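Local atomic coordinates of D-alanine--D-alanine ligase (Coxiella burnetii, PDB entry 3TQT), a protein that joins two D-alanine molecules into D-alanyl-D-alanine using ATP, which ends as ADP and phosphate, supplying a building block of the bacterial cell wall. Residues I22-N30 and P56-P64; Y97-M105 and Q117-V128. All coordinates share one frame; numbering follows the deposited sequence.

Interaction 1: I22-N30 and P56-P64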
ATOM      1  N   ILE A  22     -19.574 -11.060  -1.173  1.00 25.35           N
ATOM      2  CA  ILE A  22     -20.879 -10.925  -1.804  1.00 22.68           C
ATOM      3  C   ILE A  22     -21.951 -10.683  -0.748  1.00 19.67           C
ATOM      4  O   ILE A  22     -22.824  -9.834  -0.938  1.00 22.83           O
ATOM      5  CB  ILE A  22     -21.235 -12.182  -2.617  1.00 21.03           C
ATOM      6  CG1 ILE A  22     -20.299 -12.299  -3.822  1.00 32.45           C
ATOM      7  CG2 ILE A  22     -22.695 -12.131  -3.055  1.00 24.86           C
ATOM      8  CD1 ILE A  22     -20.135 -13.714  -4.332  1.00 36.18           C
ATOM      9  N   GLN A  23     -21.904 -11.433   0.356  1.00 22.52           N
ATOM     10  CA  GLN A  23     -22.895 -11.237   1.417  1.00 27.54           C
ATOM     11  C   GLN A  23     -22.776  -9.853   2.076  1.00 27.84           C
ATOM     12  O   GLN A  23     -23.785  -9.232   2.398  1.00 23.92           O
ATOM     13  CB  GLN A  23     -22.867 -12.353   2.464  1.00 26.40           C
ATOM     14  CG  GLN A  23     -23.328 -13.706   1.915  1.00 37.76           C
ATOM     15  CD  GLN A  23     -24.639 -13.601   1.136  1.00 47.69           C
ATOM     16  OE1 GLN A  23     -24.721 -14.009  -0.030  1.00 48.46           O
ATOM     17  NE2 GLN A  23     -25.669 -13.052   1.779  1.00 40.23           N
ATOM     18  N   SER A  24     -21.550  -9.385   2.281  1.00 27.11           N
ATOM     19  CA  SER A  24     -21.331  -8.016   2.755  1.00 25.59           C
ATOM     20  C   SER A  24     -21.942  -7.016   1.779  1.00 24.15           C
ATOM     21  O   SER A  24     -22.676  -6.112   2.172  1.00 26.78           O
ATOM     22  CB  SER A  24     -19.828  -7.736   2.943  1.00 21.80           C
ATOM     23  OG  SER A  24     -19.303  -8.565   3.956  1.00 26.71           O
ATOM     24  N   ALA A  25     -21.630  -7.180   0.499  1.00 23.93           N
ATOM     25  CA  ALA A  25     -22.128  -6.272  -0.521  1.00 23.60           C
ATOM     26  C   ALA A  25     -23.650  -6.276  -0.580  1.00 25.90           C
ATOM     27  O   ALA A  25     -24.263  -5.236  -0.791  1.00 23.31           O
ATOM     28  CB  ALA A  25     -21.554  -6.614  -1.876  1.00 27.43           C
ATOM     29  N   LYS A  26     -24.262  -7.443  -0.396  1.00 26.69           N
ATOM     30  CA  LYS A  26     -25.713  -7.510  -0.443  1.00 28.24           C
ATOM     31  C   LYS A  26     -26.324  -6.702   0.692  1.00 24.16           C
ATOM     32  O   LYS A  26     -27.294  -5.986   0.498  1.00 23.72           O
ATOM     33  CB  LYS A  26     -26.202  -8.951  -0.409  1.00 26.81           C
ATOM     34  CG  LYS A  26     -25.954  -9.704  -1.696  1.00 30.09           C
ATOM     35  CD  LYS A  26     -26.479 -11.126  -1.574  1.00 39.23           C
ATOM     36  CE  LYS A  26     -26.303 -11.899  -2.865  1.00 43.89           C
ATOM     37  NZ  LYS A  26     -27.577 -11.997  -3.618  1.00 33.90           N
ATOM     38  N   ASN A  27     -25.752  -6.807   1.879  1.00 25.29           N
ATOM     39  CA  ASN A  27     -26.278  -6.051   3.003  1.00 27.01           C
ATOM     40  C   ASN A  27     -26.140  -4.563   2.754  1.00 22.30           C
ATOM     41  O   ASN A  27     -27.058  -3.790   2.999  1.00 25.50           O
ATOM     42  CB  ASN A  27     -25.547  -6.415   4.295  1.00 31.48           C
ATOM     43  CG  ASN A  27     -26.126  -5.712   5.500  1.00 32.54           C
ATOM     44  OD1 ASN A  27     -27.344  -5.618   5.649  1.00 35.04           O
ATOM     45  ND2 ASN A  27     -25.259  -5.192   6.355  1.00 24.59           N
ATOM     46  N   ILE A  28     -24.972  -4.170   2.271  1.00 18.98           N
ATOM     47  CA  ILE A  28     -24.723  -2.772   1.980  1.00 21.51           C
ATOM     48  C   ILE A  28     -25.711  -2.285   0.918  1.00 25.50           C
ATOM     49  O   ILE A  28     -26.332  -1.234   1.067  1.00 23.57           O
ATOM     50  CB  ILE A  28     -23.280  -2.576   1.510  1.00 20.97           C
ATOM     51  CG1 ILE A  28     -22.332  -2.732   2.708  1.00 27.33           C
ATOM     52  CG2 ILE A  28     -23.105  -1.199   0.841  1.00 21.11           C
ATOM     53  CD1 ILE A  28     -20.878  -2.839   2.332  1.00 27.45           C
ATOM     54  N   VAL A  29     -25.864  -3.063  -0.147  1.00 22.26           N
ATOM     55  CA  VAL A  29     -26.771  -2.673  -1.232  1.00 23.02           C
ATOM     56  C   VAL A  29     -28.207  -2.588  -0.727  1.00 27.88           C
ATOM     57  O   VAL A  29     -28.958  -1.690  -1.088  1.00 24.80           O
ATOM     58  CB  VAL A  29     -26.666  -3.626  -2.425  1.00 23.01           C
ATOM     59  CG1 VAL A  29     -27.866  -3.476  -3.353  1.00 25.49           C
ATOM     60  CG2 VAL A  29     -25.357  -3.350  -3.178  1.00 24.15           C
ATOM     61  N   ASN A  30     -28.568  -3.518   0.141  1.00 26.72           N
ATOM     62  CA  ASN A  30     -29.908  -3.548   0.707  1.00 26.03           C
ATOM     63  C   ASN A  30     -30.147  -2.408   1.692  1.00 27.28           C
ATOM     64  O   ASN A  30     -31.283  -2.008   1.938  1.00 29.41           O
ATOM     65  CB  ASN A  30     -30.137  -4.890   1.411  1.00 24.31           C
ATOM     66  CG  ASN A  30     -31.585  -5.106   1.781  1.00 38.32           C
ATOM     67  OD1 ASN A  30     -32.477  -4.816   0.989  1.00 34.66           O
ATOM     68  ND2 ASN A  30     -31.829  -5.606   2.990  1.00 33.06           N
ATOM     69  N   PRO A  56     -29.712  -2.926  -8.630  1.00 30.81           N
ATOM     70  CA  PRO A  56     -29.358  -3.455  -7.312  1.00 31.98           C
ATOM     71  C   PRO A  56     -30.339  -4.522  -6.866  1.00 28.87           C
ATOM     72  O   PRO A  56     -29.928  -5.492  -6.238  1.00 29.48           O
ATOM     73  CB  PRO A  56     -29.441  -2.224  -6.402  1.00 29.55           C
ATOM     74  CG  PRO A  56     -30.227  -1.198  -7.187  1.00 29.53           C
ATOM     75  CD  PRO A  56     -29.932  -1.471  -8.613  1.00 30.58           C
ATOM     76  N   GLU A  57     -31.618  -4.348  -7.189  1.00 30.63           N
ATOM     77  CA  GLU A  57     -32.622  -5.326  -6.798  1.00 32.19           C
ATOM     78  C   GLU A  57     -32.268  -6.723  -7.321  1.00 31.47           C
ATOM     79  O   GLU A  57     -32.524  -7.718  -6.656  1.00 31.31           O
ATOM     80  CB  GLU A  57     -34.017  -4.909  -7.276  1.00 35.27           C
ATOM     81  CG  GLU A  57     -34.178  -4.872  -8.798  1.00 41.67           C
ATOM     82  CD  GLU A  57     -33.797  -3.532  -9.425  1.00 50.44           C
ATOM     83  OE1 GLU A  57     -33.105  -2.720  -8.767  1.00 36.69           O
ATOM     84  OE2 GLU A  57     -34.202  -3.286 -10.587  1.00 60.30           O
ATOM     85  N   MET A  58     -31.682  -6.790  -8.511  1.00 29.49           N
ATOM     86  CA  MET A  58     -31.317  -8.071  -9.100  1.00 28.93           C
ATOM     87  C   MET A  58     -30.154  -8.678  -8.328  1.00 28.43           C
ATOM     88  O   MET A  58     -30.086  -9.899  -8.146  1.00 26.97           O
ATOM     89  CB  MET A  58     -30.913  -7.901 -10.561  1.00 25.22           C
ATOM     90  CG  MET A  58     -32.063  -7.531 -11.470  1.00 36.18           C
ATOM     91  SD  MET A  58     -31.541  -7.506 -13.186  1.00 53.03           S
ATOM     92  CE  MET A  58     -31.528  -9.267 -13.496  1.00 54.48           C
ATOM     93  N   PHE A  59     -29.247  -7.816  -7.875  1.00 30.16           N
ATOM     94  CA  PHE A  59     -28.105  -8.262  -7.078  1.00 30.89           C
ATOM     95  C   PHE A  59     -28.580  -8.835  -5.755  1.00 30.08           C
ATOM     96  O   PHE A  59     -28.030  -9.809  -5.267  1.00 31.46           O
ATOM     97  CB  PHE A  59     -27.104  -7.121  -6.830  1.00 24.08           C
ATOM     98  CG  PHE A  59     -25.934  -7.534  -5.981  1.00 26.10           C
ATOM     99  CD1 PHE A  59     -25.028  -8.479  -6.443  1.00 26.21           C
ATOM    100  CD2 PHE A  59     -25.743  -6.990  -4.723  1.00 28.61           C
ATOM    101  CE1 PHE A  59     -23.955  -8.879  -5.654  1.00 30.27           C
ATOM    102  CE2 PHE A  59     -24.666  -7.378  -3.938  1.00 25.40           C
ATOM    103  CZ  PHE A  59     -23.779  -8.331  -4.404  1.00 24.32           C
ATOM    104  N   LEU A  60     -29.606  -8.229  -5.166  1.00 28.17           N
ATOM    105  CA  LEU A  60     -30.146  -8.752  -3.914  1.00 26.75           C
ATOM    106  C   LEU A  60     -30.883 -10.070  -4.129  1.00 33.28           C
ATOM    107  O   LEU A  60     -30.891 -10.935  -3.259  1.00 32.24           O
ATOM    108  CB  LEU A  60     -31.086  -7.737  -3.264  1.00 28.02           C
ATOM    109  CG  LEU A  60     -30.422  -6.405  -2.916  1.00 30.01           C
ATOM    110  CD1 LEU A  60     -31.436  -5.449  -2.321  1.00 37.68           C
ATOM    111  CD2 LEU A  60     -29.255  -6.627  -1.961  1.00 30.92           C
ATOM    112  N   ALA A  61     -31.493 -10.219  -5.298  1.00 27.72           N
ATOM    113  CA  ALA A  61     -32.360 -11.363  -5.573  1.00 33.32           C
ATOM    114  C   ALA A  61     -31.624 -12.603  -6.074  1.00 32.74           C
ATOM    115  O   ALA A  61     -32.146 -13.714  -5.994  1.00 31.24           O
ATOM    116  CB  ALA A  61     -33.449 -10.961  -6.568  1.00 29.13           C
ATOM    117  N   HIS A  62     -30.422 -12.419  -6.602  1.00 28.47           N
ATOM    118  CA  HIS A  62     -29.715 -13.508  -7.268  1.00 28.55           C
ATOM    119  C   HIS A  62     -28.237 -13.517  -6.920  1.00 30.20           C
ATOM    120  O   HIS A  62     -27.704 -12.512  -6.487  1.00 35.19           O
ATOM    121  CB  HIS A  62     -29.859 -13.359  -8.779  1.00 28.15           C
ATOM    122  CG  HIS A  62     -31.270 -13.464  -9.252  1.00 32.64           C
ATOM    123  ND1 HIS A  62     -32.042 -12.361  -9.563  1.00 36.71           N
ATOM    124  CD2 HIS A  62     -32.060 -14.540  -9.447  1.00 27.21           C
ATOM    125  CE1 HIS A  62     -33.241 -12.762  -9.942  1.00 27.90           C
ATOM    126  NE2 HIS A  62     -33.276 -14.081  -9.880  1.00 32.13           N
ATOM    127  N   SER A  63     -27.576 -14.651  -7.116  1.00 29.83           N
ATOM    128  CA  SER A  63     -26.123 -14.671  -6.979  1.00 29.95           C
ATOM    129  C   SER A  63     -25.533 -13.888  -8.146  1.00 30.37           C
ATOM    130  O   SER A  63     -26.108 -13.855  -9.230  1.00 26.46           O
ATOM    131  CB  SER A  63     -25.599 -16.106  -6.986  1.00 33.62           C
ATOM    132  OG  SER A  63     -25.691 -16.675  -8.280  1.00 33.82           O
ATOM    133  N   PRO A  64     -24.390 -13.235  -7.933  1.00 26.91           N
ATOM    134  CA  PRO A  64     -23.804 -12.558  -9.090  1.00 26.29           C
ATOM    135  C   PRO A  64     -23.402 -13.537 -10.193  1.00 26.58           C
ATOM    136  O   PRO A  64     -23.442 -13.167 -11.372  1.00 27.35           O
ATOM    137  CB  PRO A  64     -22.591 -11.828  -8.501  1.00 25.43           C
ATOM    138  CG  PRO A  64     -22.313 -12.509  -7.216  1.00 27.59           C
ATOM    139  CD  PRO A  64     -23.636 -12.981  -6.695  1.00 31.03           C
TER
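K26 reaches out of helix 18-31 and brings its ammonium group to the C-terminal end of helix 56-61, where two carbonyls share it. NZ donates to F59 O at 2.8 Å, the donor standing nearly along the C=O axis (160°). Its second bond, to H62 O at 2.9 Å, comes from well above the carbonyl plane, 59° out of it. The chain is extended as far as CE and then bent at chi4 (-102°), which swings NZ into the gap between these two oxygens. A lysine charge at this helix end would be expected to be favoured by the helix dipole. S63, next along the chain, turns elsewhere: its OG caps H66 N at the start of the following helix.

Beneath the lysine, F59 is a knob in a hole formed by I22, A25, K26 and V29. The CG methylene of K26 lies 3.5 Å from F59 CE2, and A25 CB meets CZ at 3.8 Å. L60 packs against K26, V29 and N30, its CD2 only 3.2 Å from K26 O, an oxygen already accepting N30 N in the helix. At the two ends, V29 CG1 packs on P56 CB at 3.7 Å, while I22 CD1 meets P64 CG at 3.8 Å.

V29 and F59 also touch strands 5-12 and 37-44. Helix 18-31 connects these two adjacent parallel strands, a beta-alpha-beta crossover of the Rossmann-like N-terminal domain, and helix 56-61 packs beside it on the same face of the sheet.

Interaction 2: Y97-M105 and Q117-V128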
ATOM      1  N   TYR A  97     -20.334   4.203 -17.342  1.00 27.07           N
ATOM      2  CA  TYR A  97     -21.204   4.301 -16.177  1.00 25.64           C
ATOM      3  C   TYR A  97     -20.558   5.158 -15.115  1.00 28.86           C
ATOM      4  O   TYR A  97     -19.356   5.039 -14.852  1.00 24.66           O
ATOM      5  CB  TYR A  97     -21.470   2.933 -15.565  1.00 28.67           C
ATOM      6  CG  TYR A  97     -22.129   1.928 -16.478  1.00 34.47           C
ATOM      7  CD1 TYR A  97     -23.466   1.591 -16.320  1.00 44.43           C
ATOM      8  CD2 TYR A  97     -21.405   1.293 -17.474  1.00 39.38           C
ATOM      9  CE1 TYR A  97     -24.066   0.657 -17.142  1.00 47.64           C
ATOM     10  CE2 TYR A  97     -21.996   0.367 -18.300  1.00 48.59           C
ATOM     11  CZ  TYR A  97     -23.324   0.050 -18.131  1.00 52.37           C
ATOM     12  OH  TYR A  97     -23.906  -0.879 -18.962  1.00 62.27           O
ATOM     13  N   SER A  98     -21.382   5.990 -14.492  1.00 25.23           N
ATOM     14  CA  SER A  98     -20.939   6.942 -13.485  1.00 29.43           C
ATOM     15  C   SER A  98     -20.615   6.252 -12.176  1.00 26.49           C
ATOM     16  O   SER A  98     -21.200   5.230 -11.842  1.00 25.17           O
ATOM     17  CB  SER A  98     -22.060   7.942 -13.210  1.00 25.91           C
ATOM     18  OG  SER A  98     -22.292   8.744 -14.341  1.00 34.14           O
ATOM     19  N   ALA A  99     -19.693   6.846 -11.430  1.00 22.06           N
ATOM     20  CA  ALA A  99     -19.470   6.480 -10.045  1.00 25.98           C
ATOM     21  C   ALA A  99     -18.974   7.722  -9.319  1.00 28.13           C
ATOM     22  O   ALA A  99     -17.970   8.311  -9.699  1.00 29.04           O
ATOM     23  CB  ALA A  99     -18.465   5.341  -9.937  1.00 21.61           C
ATOM     24  N   ASP A 100     -19.701   8.134  -8.292  1.00 22.19           N
ATOM     25  CA  ASP A 100     -19.305   9.279  -7.480  1.00 21.81           C
ATOM     26  C   ASP A 100     -18.508   8.831  -6.277  1.00 25.94           C
ATOM     27  O   ASP A 100     -17.774   9.609  -5.666  1.00 26.37           O
ATOM     28  CB  ASP A 100     -20.547  10.021  -7.014  1.00 18.91           C
ATOM     29  CG  ASP A 100     -21.287  10.645  -8.161  1.00 28.15           C
ATOM     30  OD1 ASP A 100     -20.607  11.277  -8.994  1.00 26.55           O
ATOM     31  OD2 ASP A 100     -22.523  10.482  -8.239  1.00 25.04           O
ATOM     32  N   CYS A 101     -18.672   7.567  -5.926  1.00 24.87           N
ATOM     33  CA  CYS A 101     -17.943   7.003  -4.807  1.00 24.18           C
ATOM     34  C   CYS A 101     -17.995   5.493  -4.893  1.00 23.46           C
ATOM     35  O   CYS A 101     -19.010   4.909  -5.288  1.00 21.36           O
ATOM     36  CB  CYS A 101     -18.508   7.501  -3.470  1.00 18.52           C
ATOM     37  SG  CYS A 101     -17.616   6.896  -2.000  1.00 25.41           S
ATOM     38  N   VAL A 102     -16.883   4.860  -4.548  1.00 19.21           N
ATOM     39  CA  VAL A 102     -16.785   3.412  -4.629  1.00 17.90           C
ATOM     40  C   VAL A 102     -16.725   2.835  -3.228  1.00 22.24           C
ATOM     41  O   VAL A 102     -16.071   3.386  -2.349  1.00 23.56           O
ATOM     42  CB  VAL A 102     -15.546   2.992  -5.443  1.00 15.86           C
ATOM     43  CG1 VAL A 102     -15.349   1.495  -5.389  1.00 15.63           C
ATOM     44  CG2 VAL A 102     -15.673   3.493  -6.886  1.00 23.68           C
ATOM     45  N   PHE A 103     -17.435   1.734  -3.021  1.00 20.60           N
ATOM     46  CA  PHE A 103     -17.427   1.068  -1.743  1.00 21.01           C
ATOM     47  C   PHE A 103     -16.712  -0.258  -1.958  1.00 27.07           C
ATOM     48  O   PHE A 103     -17.317  -1.221  -2.403  1.00 24.31           O
ATOM     49  CB  PHE A 103     -18.872   0.836  -1.295  1.00 30.54           C
ATOM     50  CG  PHE A 103     -19.071   0.893   0.192  1.00 26.48           C
ATOM     51  CD1 PHE A 103     -19.961   1.797   0.751  1.00 37.14           C
ATOM     52  CD2 PHE A 103     -18.357   0.057   1.030  1.00 27.54           C
ATOM     53  CE1 PHE A 103     -20.141   1.846   2.111  1.00 25.99           C
ATOM     54  CE2 PHE A 103     -18.540   0.100   2.390  1.00 32.02           C
ATOM     55  CZ  PHE A 103     -19.433   0.997   2.929  1.00 30.01           C
ATOM     56  N   PRO A 104     -15.397  -0.296  -1.689  1.00 24.58           N
ATOM     57  CA  PRO A 104     -14.667  -1.535  -1.911  1.00 27.18           C
ATOM     58  C   PRO A 104     -15.135  -2.524  -0.845  1.00 35.64           C
ATOM     59  O   PRO A 104     -15.052  -2.228   0.352  1.00 33.16           O
ATOM     60  CB  PRO A 104     -13.200  -1.134  -1.686  1.00 22.30           C
ATOM     61  CG  PRO A 104     -13.192   0.339  -1.467  1.00 24.97           C
ATOM     62  CD  PRO A 104     -14.563   0.733  -1.052  1.00 23.88           C
ATOM     63  N   MET A 105     -15.668  -3.665  -1.258  1.00 21.63           N
ATOM     64  CA  MET A 105     -16.171  -4.599  -0.271  1.00 20.80           C
ATOM     65  C   MET A 105     -15.668  -5.976  -0.628  1.00 31.94           C
ATOM     66  O   MET A 105     -16.371  -6.971  -0.489  1.00 37.89           O
ATOM     67  CB  MET A 105     -17.697  -4.538  -0.163  1.00 28.78           C
ATOM     68  CG  MET A 105     -18.292  -5.304   1.029  1.00 30.40           C
ATOM     69  SD  MET A 105     -17.474  -5.038   2.633  1.00 35.51           S
ATOM     70  CE  MET A 105     -17.364  -3.239   2.670  1.00 26.94           C
ATOM     71  N   GLN A 117      -7.670  -0.506  -3.881  1.00 18.66           N
ATOM     72  CA  GLN A 117      -7.491   0.902  -3.524  1.00 18.30           C
ATOM     73  C   GLN A 117      -6.559   1.595  -4.515  1.00 20.84           C
ATOM     74  O   GLN A 117      -6.783   2.740  -4.891  1.00 20.81           O
ATOM     75  CB  GLN A 117      -6.905   1.016  -2.113  1.00 20.08           C
ATOM     76  CG  GLN A 117      -7.889   0.616  -0.996  1.00 20.28           C
ATOM     77  CD  GLN A 117      -8.101  -0.902  -0.889  1.00 22.04           C
ATOM     78  OE1 GLN A 117      -7.259  -1.688  -1.314  1.00 20.70           O
ATOM     79  NE2 GLN A 117      -9.220  -1.304  -0.306  1.00 23.34           N
ATOM     80  N   GLY A 118      -5.504   0.904  -4.929  1.00 16.96           N
ATOM     81  CA  GLY A 118      -4.542   1.475  -5.867  1.00 18.12           C
ATOM     82  C   GLY A 118      -5.155   1.784  -7.222  1.00 20.81           C
ATOM     83  O   GLY A 118      -4.887   2.836  -7.819  1.00 22.16           O
ATOM     84  N   LEU A 119      -5.987   0.869  -7.711  1.00 18.74           N
ATOM     85  CA  LEU A 119      -6.698   1.080  -8.965  1.00 21.73           C
ATOM     86  C   LEU A 119      -7.620   2.278  -8.826  1.00 24.87           C
ATOM     87  O   LEU A 119      -7.706   3.130  -9.719  1.00 20.03           O
ATOM     88  CB  LEU A 119      -7.504  -0.162  -9.353  1.00 25.36           C
ATOM     89  CG  LEU A 119      -8.412   0.036 -10.566  1.00 25.29           C
ATOM     90  CD1 LEU A 119      -7.635   0.707 -11.694  1.00 30.64           C
ATOM     91  CD2 LEU A 119      -9.004  -1.308 -11.011  1.00 30.15           C
ATOM     92  N   LEU A 120      -8.291   2.359  -7.686  1.00 16.13           N
ATOM     93  CA  LEU A 120      -9.239   3.436  -7.450  1.00 16.58           C
ATOM     94  C   LEU A 120      -8.528   4.776  -7.348  1.00 20.63           C
ATOM     95  O   LEU A 120      -9.065   5.795  -7.790  1.00 23.11           O
ATOM     96  CB  LEU A 120     -10.090   3.162  -6.206  1.00 19.23           C
ATOM     97  CG  LEU A 120     -10.991   1.923  -6.304  1.00 21.89           C
ATOM     98  CD1 LEU A 120     -11.690   1.695  -4.990  1.00 22.16           C
ATOM     99  CD2 LEU A 120     -12.008   2.083  -7.438  1.00 20.68           C
ATOM    100  N   GLU A 121      -7.324   4.785  -6.776  1.00 18.95           N
ATOM    101  CA  GLU A 121      -6.507   5.995  -6.772  1.00 20.33           C
ATOM    102  C   GLU A 121      -6.135   6.389  -8.196  1.00 24.60           C
ATOM    103  O   GLU A 121      -6.168   7.564  -8.549  1.00 22.68           O
ATOM    104  CB  GLU A 121      -5.228   5.815  -5.956  1.00 19.29           C
ATOM    105  CG  GLU A 121      -5.459   5.616  -4.480  1.00 18.67           C
ATOM    106  CD  GLU A 121      -5.807   6.894  -3.758  1.00 31.08           C
ATOM    107  OE1 GLU A 121      -5.737   7.977  -4.378  1.00 30.23           O
ATOM    108  OE2 GLU A 121      -6.153   6.808  -2.563  1.00 27.42           O
ATOM    109  N   LEU A 122      -5.777   5.410  -9.016  1.00 20.23           N
ATOM    110  CA  LEU A 122      -5.379   5.704 -10.392  1.00 21.12           C
ATOM    111  C   LEU A 122      -6.557   6.263 -11.187  1.00 27.08           C
ATOM    112  O   LEU A 122      -6.370   7.022 -12.138  1.00 29.11           O
ATOM    113  CB  LEU A 122      -4.858   4.448 -11.078  1.00 22.84           C
ATOM    114  CG  LEU A 122      -3.501   3.965 -10.591  1.00 25.35           C
ATOM    115  CD1 LEU A 122      -3.251   2.571 -11.133  1.00 29.25           C
ATOM    116  CD2 LEU A 122      -2.430   4.934 -11.071  1.00 24.90           C
ATOM    117  N   LEU A 123      -7.764   5.867 -10.801  1.00 25.14           N
ATOM    118  CA  LEU A 123      -8.982   6.359 -11.447  1.00 24.27           C
ATOM    119  C   LEU A 123      -9.451   7.669 -10.824  1.00 26.91           C
ATOM    120  O   LEU A 123     -10.447   8.249 -11.264  1.00 28.01           O
ATOM    121  CB  LEU A 123     -10.102   5.328 -11.360  1.00 22.08           C
ATOM    122  CG  LEU A 123      -9.910   4.030 -12.142  1.00 22.27           C
ATOM    123  CD1 LEU A 123     -11.083   3.129 -11.921  1.00 21.03           C
ATOM    124  CD2 LEU A 123      -9.763   4.318 -13.616  1.00 26.12           C
ATOM    125  N   ASN A 124      -8.738   8.126  -9.801  1.00 22.54           N
ATOM    126  CA  ASN A 124      -9.087   9.347  -9.085  1.00 18.77           C
ATOM    127  C   ASN A 124     -10.517   9.282  -8.587  1.00 25.47           C
ATOM    128  O   ASN A 124     -11.233  10.271  -8.655  1.00 25.57           O
ATOM    129  CB  ASN A 124      -8.922  10.599  -9.976  1.00 24.91           C
ATOM    130  CG  ASN A 124      -7.497  10.794 -10.461  1.00 46.90           C
ATOM    131  OD1 ASN A 124      -7.256  11.062 -11.646  1.00 58.96           O
ATOM    132  ND2 ASN A 124      -6.543  10.655  -9.549  1.00 40.82           N
ATOM    133  N   LEU A 125     -10.943   8.114  -8.109  1.00 22.36           N
ATOM    134  CA  LEU A 125     -12.296   7.973  -7.588  1.00 22.96           C
ATOM    135  C   LEU A 125     -12.318   8.049  -6.074  1.00 22.48           C
ATOM    136  O   LEU A 125     -11.448   7.488  -5.418  1.00 21.05           O
ATOM    137  CB  LEU A 125     -12.893   6.641  -8.003  1.00 22.09           C
ATOM    138  CG  LEU A 125     -13.153   6.444  -9.491  1.00 28.89           C
ATOM    139  CD1 LEU A 125     -13.521   4.996  -9.750  1.00 25.08           C
ATOM    140  CD2 LEU A 125     -14.256   7.392  -9.967  1.00 27.54           C
ATOM    141  N   PRO A 126     -13.321   8.732  -5.511  1.00 19.38           N
ATOM    142  CA  PRO A 126     -13.470   8.628  -4.055  1.00 19.01           C
ATOM    143  C   PRO A 126     -13.809   7.186  -3.704  1.00 22.03           C
ATOM    144  O   PRO A 126     -14.539   6.530  -4.449  1.00 23.16           O
ATOM    145  CB  PRO A 126     -14.660   9.551  -3.745  1.00 15.18           C
ATOM    146  CG  PRO A 126     -14.794  10.443  -4.962  1.00 18.76           C
ATOM    147  CD  PRO A 126     -14.337   9.606  -6.120  1.00 20.48           C
ATOM    148  N   TYR A 127     -13.279   6.681  -2.596  1.00 22.03           N
ATOM    149  CA  TYR A 127     -13.644   5.341  -2.168  1.00 20.99           C
ATOM    150  C   TYR A 127     -13.644   5.208  -0.653  1.00 17.00           C
ATOM    151  O   TYR A 127     -12.895   5.897   0.062  1.00 18.61           O
ATOM    152  CB  TYR A 127     -12.745   4.286  -2.815  1.00 18.12           C
ATOM    153  CG  TYR A 127     -11.289   4.408  -2.464  1.00 19.74           C
ATOM    154  CD1 TYR A 127     -10.752   3.705  -1.384  1.00 18.35           C
ATOM    155  CD2 TYR A 127     -10.443   5.203  -3.223  1.00 21.37           C
ATOM    156  CE1 TYR A 127      -9.426   3.805  -1.066  1.00 20.21           C
ATOM    157  CE2 TYR A 127      -9.100   5.315  -2.908  1.00 20.28           C
ATOM    158  CZ  TYR A 127      -8.599   4.610  -1.837  1.00 18.53           C
ATOM    159  OH  TYR A 127      -7.272   4.729  -1.533  1.00 18.33           O
ATOM    160  N   VAL A 128     -14.480   4.305  -0.171  1.00 18.62           N
ATOM    161  CA  VAL A 128     -14.643   4.108   1.256  1.00 16.34           C
ATOM    162  C   VAL A 128     -13.460   3.376   1.883  1.00 22.61           C
ATOM    163  O   VAL A 128     -12.896   2.442   1.295  1.00 21.39           O
ATOM    164  CB  VAL A 128     -15.928   3.348   1.543  1.00 16.05           C
ATOM    165  CG1 VAL A 128     -15.973   2.883   3.013  1.00 19.94           C
ATOM    166  CG2 VAL A 128     -17.124   4.225   1.181  1.00 14.34           C
TER
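The F103 ring carries V128 on one face: CG2 sits 3.9 Å from the ring centroid, 17° off the normal, a CH-pi contact, while CG1 lies over the far end of the ring, near CE2. F103 also packs on L344 and L347 of helix 340-370. The Y127 ring has the carboxylate carbon of E121 and the carbonyl oxygen of L125 at its edge, in its plane; P104 CG comes in obliquely at 4.2 Å from CD1, and R354 makes a cation-pi contact with the ring. Y127 CG takes the crowded position between backbone N and carbonyl carbon (chi1 62°), which turns the ring toward E121 of the preceding helix. There OH donates to E121 OE2 at 2.6 Å, on the anti side of the carboxylate.

Between the rings the backbones run parallel through a single bridge, V102 with Y127. V102 N gives its hydrogen to P126 O at 2.9 Å, and V102 O receives V128 N at 2.8 Å. The next rung is missing because P104 has no N-H; its CD rests against V128 O instead, at 3.3 Å. On the helix side, V102 CG1 meets L120 CD1 at 3.7 Å and CG2 meets L125 CD1. A Schellman motif at N124 ends the helix and sends the chain back to the strand, and N124 OD1 accepts a bond from Q14 of the second subunit.

Chemically, then, a buried apolar interface holds both polar atoms of V102 paired, and the two prolines, P104 and P126, which lack a backbone N-H, are consistent with the strand pairing stopping at this one bridge.

Following the chain from the N terminus, interaction 1 comes first: helix 18-31 is met again by 56-64 after strands 37-44 and 50-53 have been laid into the sheet. Interaction 2 opens only afterwards, and 117-128 returns to 97-105 after a linker of eleven residues. The two loops are therefore in series, neither nested nor crossed. They meet in space beside strand 5-12, where I28 CD1 packs 3.8 Å from F103 CE2 and S24 CB lies 3.5 Å from M105 CG. V102 and F103 point to opposite faces of the sheet, so strand 101-104 joins helix 18-31 on one face to helix 115-122 on the other.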